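Local structure of citrate lyase subunit beta-like protein (Mycobacterium tuberculosis H37Rv, 6ARB) at residues L41-G46 and V71-G76. The protein is a homotrimeric lyase of the HpcH/HpaI aldolase family that binds one magnesium ion per subunit and may play a role in fatty acid biosynthesis. Sequence-based numbering, arbitrary orientation.
Sequences LDLEDG and VRINAG. With COA (coenzyme A), chain F.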
loop_
_atom_site.group_PDB
_atom_site.type_symbol
_atom_site.label_atom_id
_atom_site.label_comp_id
_atom_site.label_asym_id
_atom_site.label_seq_id
_atom_site.Cartn_x
_atom_site.Cartn_y
_atom_site.Cartn_z
ATOM N N LEU A 41 -11.549 10.111 -26.429
ATOM C CA LEU A 41 -11.229 11.390 -27.063
ATOM C C LEU A 41 -10.785 12.402 -26.000
ATOM O O LEU A 41 -11.505 12.670 -25.038
ATOM C CB LEU A 41 -12.413 11.904 -27.903
ATOM C CG LEU A 41 -12.801 10.973 -29.060
ATOM C CD1 LEU A 41 -14.109 11.374 -29.725
ATOM C CD2 LEU A 41 -11.668 10.881 -30.108
ATOM N N ASP A 42 -9.580 12.942 -26.162
ATOM C CA ASP A 42 -8.954 13.736 -25.100
ATOM C C ASP A 42 -9.004 15.250 -25.308
ATOM O O ASP A 42 -8.485 15.762 -26.295
ATOM C CB ASP A 42 -7.500 13.297 -24.900
ATOM C CG ASP A 42 -6.856 13.953 -23.695
ATOM O OD1 ASP A 42 -7.593 14.341 -22.765
ATOM O OD2 ASP A 42 -5.612 14.077 -23.677
ATOM N N LEU A 43 -9.625 15.958 -24.363
ATOM C CA LEU A 43 -9.613 17.414 -24.371
ATOM C C LEU A 43 -8.619 17.948 -23.346
ATOM O O LEU A 43 -8.375 19.152 -23.287
ATOM C CB LEU A 43 -11.004 17.994 -24.078
ATOM C CG LEU A 43 -12.160 17.577 -24.997
ATOM C CD1 LEU A 43 -13.493 17.972 -24.360
ATOM C CD2 LEU A 43 -12.020 18.194 -26.378
ATOM N N GLU A 44 -8.062 17.060 -22.525
ATOM C CA GLU A 44 -7.088 17.480 -21.514
ATOM C C GLU A 44 -5.632 17.488 -22.017
ATOM O O GLU A 44 -5.333 18.078 -23.051
ATOM C CB GLU A 44 -7.238 16.669 -20.219
ATOM C CG GLU A 44 -6.867 17.462 -18.961
ATOM C CD GLU A 44 -6.064 16.651 -17.958
ATOM O OE1 GLU A 44 -5.549 15.572 -18.329
ATOM O OE2 GLU A 44 -5.940 17.103 -16.792
ATOM N N ASP A 45 -4.729 16.828 -21.296
ATOM C CA ASP A 45 -3.290 16.999 -21.541
ATOM C C ASP A 45 -2.761 16.623 -22.936
ATOM O O ASP A 45 -1.674 17.060 -23.316
ATOM C CB ASP A 45 -2.461 16.330 -20.437
ATOM C CG ASP A 45 -2.580 17.054 -19.099
ATOM O OD1 ASP A 45 -3.103 18.188 -19.082
ATOM O OD2 ASP A 45 -2.133 16.503 -18.072
ATOM N N GLY A 46 -3.512 15.829 -23.695
ATOM C CA GLY A 46 -3.101 15.477 -25.050
ATOM C C GLY A 46 -3.124 16.685 -25.982
ATOM O O GLY A 46 -2.499 16.697 -27.061
ATOM N N VAL A 71 -15.104 10.593 -23.380
ATOM C CA VAL A 71 -14.407 11.862 -23.579
ATOM C C VAL A 71 -13.680 12.291 -22.303
ATOM O O VAL A 71 -14.312 12.499 -21.266
ATOM C CB VAL A 71 -15.386 12.988 -23.996
ATOM C CG1 VAL A 71 -14.658 14.330 -24.077
ATOM C CG2 VAL A 71 -16.051 12.651 -25.320
ATOM N N ARG A 72 -12.357 12.430 -22.361
ATOM C CA ARG A 72 -11.664 12.964 -21.189
ATOM C C ARG A 72 -11.747 14.485 -21.184
ATOM O O ARG A 72 -11.186 15.154 -22.054
ATOM C CB ARG A 72 -10.201 12.507 -21.093
ATOM C CG ARG A 72 -9.539 13.016 -19.808
ATOM C CD ARG A 72 -8.201 12.372 -19.531
ATOM N NE ARG A 72 -7.144 12.916 -20.378
ATOM C CZ ARG A 72 -5.847 12.707 -20.179
ATOM N NH1 ARG A 72 -5.450 11.956 -19.162
ATOM N NH2 ARG A 72 -4.950 13.240 -21.007
ATOM N N ILE A 73 -12.458 15.026 -20.204
ATOM C CA ILE A 73 -12.635 16.464 -20.098
ATOM C C ILE A 73 -11.531 17.025 -19.216
ATOM O O ILE A 73 -10.628 16.294 -18.821
ATOM C CB ILE A 73 -14.010 16.797 -19.516
ATOM C CG1 ILE A 73 -14.206 16.098 -18.163
ATOM C CG2 ILE A 73 -15.098 16.394 -20.516
ATOM C CD1 ILE A 73 -15.508 16.499 -17.459
ATOM N N ASN A 74 -11.586 18.318 -18.921
ATOM C CA ASN A 74 -10.607 18.908 -18.015
ATOM C C ASN A 74 -11.018 18.797 -16.547
ATOM O O ASN A 74 -12.141 18.398 -16.229
ATOM C CB ASN A 74 -10.280 20.349 -18.423
ATOM C CG ASN A 74 -9.456 20.409 -19.718
ATOM O OD1 ASN A 74 -8.222 20.306 -19.695
ATOM N ND2 ASN A 74 -10.140 20.549 -20.849
ATOM N N ALA A 75 -10.098 19.138 -15.654
ATOM C CA ALA A 75 -10.316 18.963 -14.221
ATOM C C ALA A 75 -11.432 19.840 -13.636
ATOM O O ALA A 75 -11.781 20.890 -14.186
ATOM C CB ALA A 75 -8.997 19.184 -13.456
ATOM N N GLY A 76 -11.975 19.402 -12.508
ATOM C CA GLY A 76 -12.976 20.174 -11.790
ATOM C C GLY A 76 -12.503 21.572 -11.440
ATOM O O GLY A 76 -11.337 21.778 -11.096
HETATM N N1A COA F . -4.959 7.500 -32.244
HETATM C C2A COA F . -5.205 7.194 -33.533
HETATM N N3A COA F . -4.212 6.939 -34.396
HETATM C C4A COA F . -2.921 6.988 -34.004
HETATM C C5A COA F . -2.619 7.305 -32.678
HETATM C C6A COA F . -3.687 7.557 -31.806
HETATM N N6A COA F . -3.392 7.890 -30.385
HETATM N N7A COA F . -1.271 7.286 -32.546
HETATM C C8A COA F . -0.743 6.973 -33.751
HETATM N N9A COA F . -1.737 6.801 -34.636
HETATM C C1B COA F . -1.587 6.435 -36.024
HETATM C C2B COA F . -0.975 7.456 -36.857
HETATM O O2B COA F . -1.970 8.257 -37.389
HETATM C C3B COA F . -0.396 6.677 -37.913
HETATM O O3B COA F . -1.429 6.302 -38.747
HETATM P P3B COA F . -1.130 5.949 -40.226
HETATM O O7A COA F . 0.355 6.085 -40.469
HETATM O O8A COA F . -1.889 6.910 -41.098
HETATM O O9A COA F . -1.576 4.526 -40.501
HETATM C C4B COA F . 0.112 5.492 -37.238
HETATM O O4B COA F . -0.760 5.324 -36.104
HETATM C C5B COA F . 1.483 5.678 -36.796
HETATM O O5B COA F . 1.807 6.906 -36.285
HETATM P P1A COA F . 3.085 7.187 -35.455
HETATM O O1A COA F . 4.118 7.772 -36.369
HETATM O O2A COA F . 3.609 5.910 -34.859
HETATM O O3A COA F . 2.689 8.193 -34.330
HETATM P P2A COA F . 2.938 9.749 -34.408
HETATM O O4A COA F . 4.412 10.031 -34.602
HETATM O O5A COA F . 2.143 10.367 -35.520
HETATM O O6A COA F . 2.497 10.415 -33.073
HETATM C CBP COA F . 1.715 10.324 -30.747
HETATM C CCP COA F . 2.544 9.712 -31.885
HETATM C CDP COA F . 1.639 11.839 -30.911
HETATM C CEP COA F . 2.303 9.995 -29.400
HETATM C CAP COA F . 0.307 9.696 -30.852
HETATM O OAP COA F . 0.447 8.335 -30.663
HETATM C C9P COA F . -0.682 10.167 -29.802
HETATM O O9P COA F . -1.375 11.157 -29.984
HETATM N N8P COA F . -0.759 9.418 -28.589
HETATM C C7P COA F . -1.696 9.798 -27.520
HETATM C C6P COA F . -1.259 10.870 -26.562
HETATM C C5P COA F . -2.297 11.223 -25.541
HETATM O O5P COA F . -3.484 11.127 -25.843
HETATM N N4P COA F . -1.876 11.664 -24.233
HETATM C C3P COA F . -2.871 11.987 -23.268
HETATM C C2P COA F . -3.231 10.849 -22.339
HETATM S S1P COA F . -1.869 9.815 -21.818
HETATM O O HOH W 1 -7.139 19.413 -16.256
#
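The guanidinium of R72 has OE1 of E44 over the centre of one face, 3.4 Å from CZ, while OD1 of D42 and N of G46 sit at its edge, in plane. No N-H points at the E44 oxygen, so this long pairing is one of charge alone. D42 is gripped side-on: NE of R72 gives a nearly straight bond to OD1 of D42 (2.8 Å, 167°). NH2 of R72 gives another to OD2 of D42 (2.9 Å). The two planes are turned 62° apart. On the opposite face of the carboxylate, E44 N reaches OD1, closing an Asx turn, and G46 N reaches OD2 of D42 (2.7 Å). Four donors thus fix the D42 carboxylate, which probably helps to position R72. With CG anti to the backbone N (chi1 -176°), the arginine runs alongside D42, then bends at chi3 to bring NE and NH2 round to it. NH1 is left to bond the bound pyruvate, and C2P of coenzyme A lies 3.2 Å from NH2 of R72. The other E44 oxygen, OE2, pairs with K100 and takes a water bond that continues to A75 N. Between the strands, backbone bonds run from R72 N to L41 O and from L43 N to R72 O (2.9 Å), and CD1 of L43 packs on CG1 of V71. This is the C-terminal rim of neighbouring strands 38-42 and 69-72 in a beta-alpha-beta unit of the TIM barrel, where strand ends and the loops after them form the substrate site.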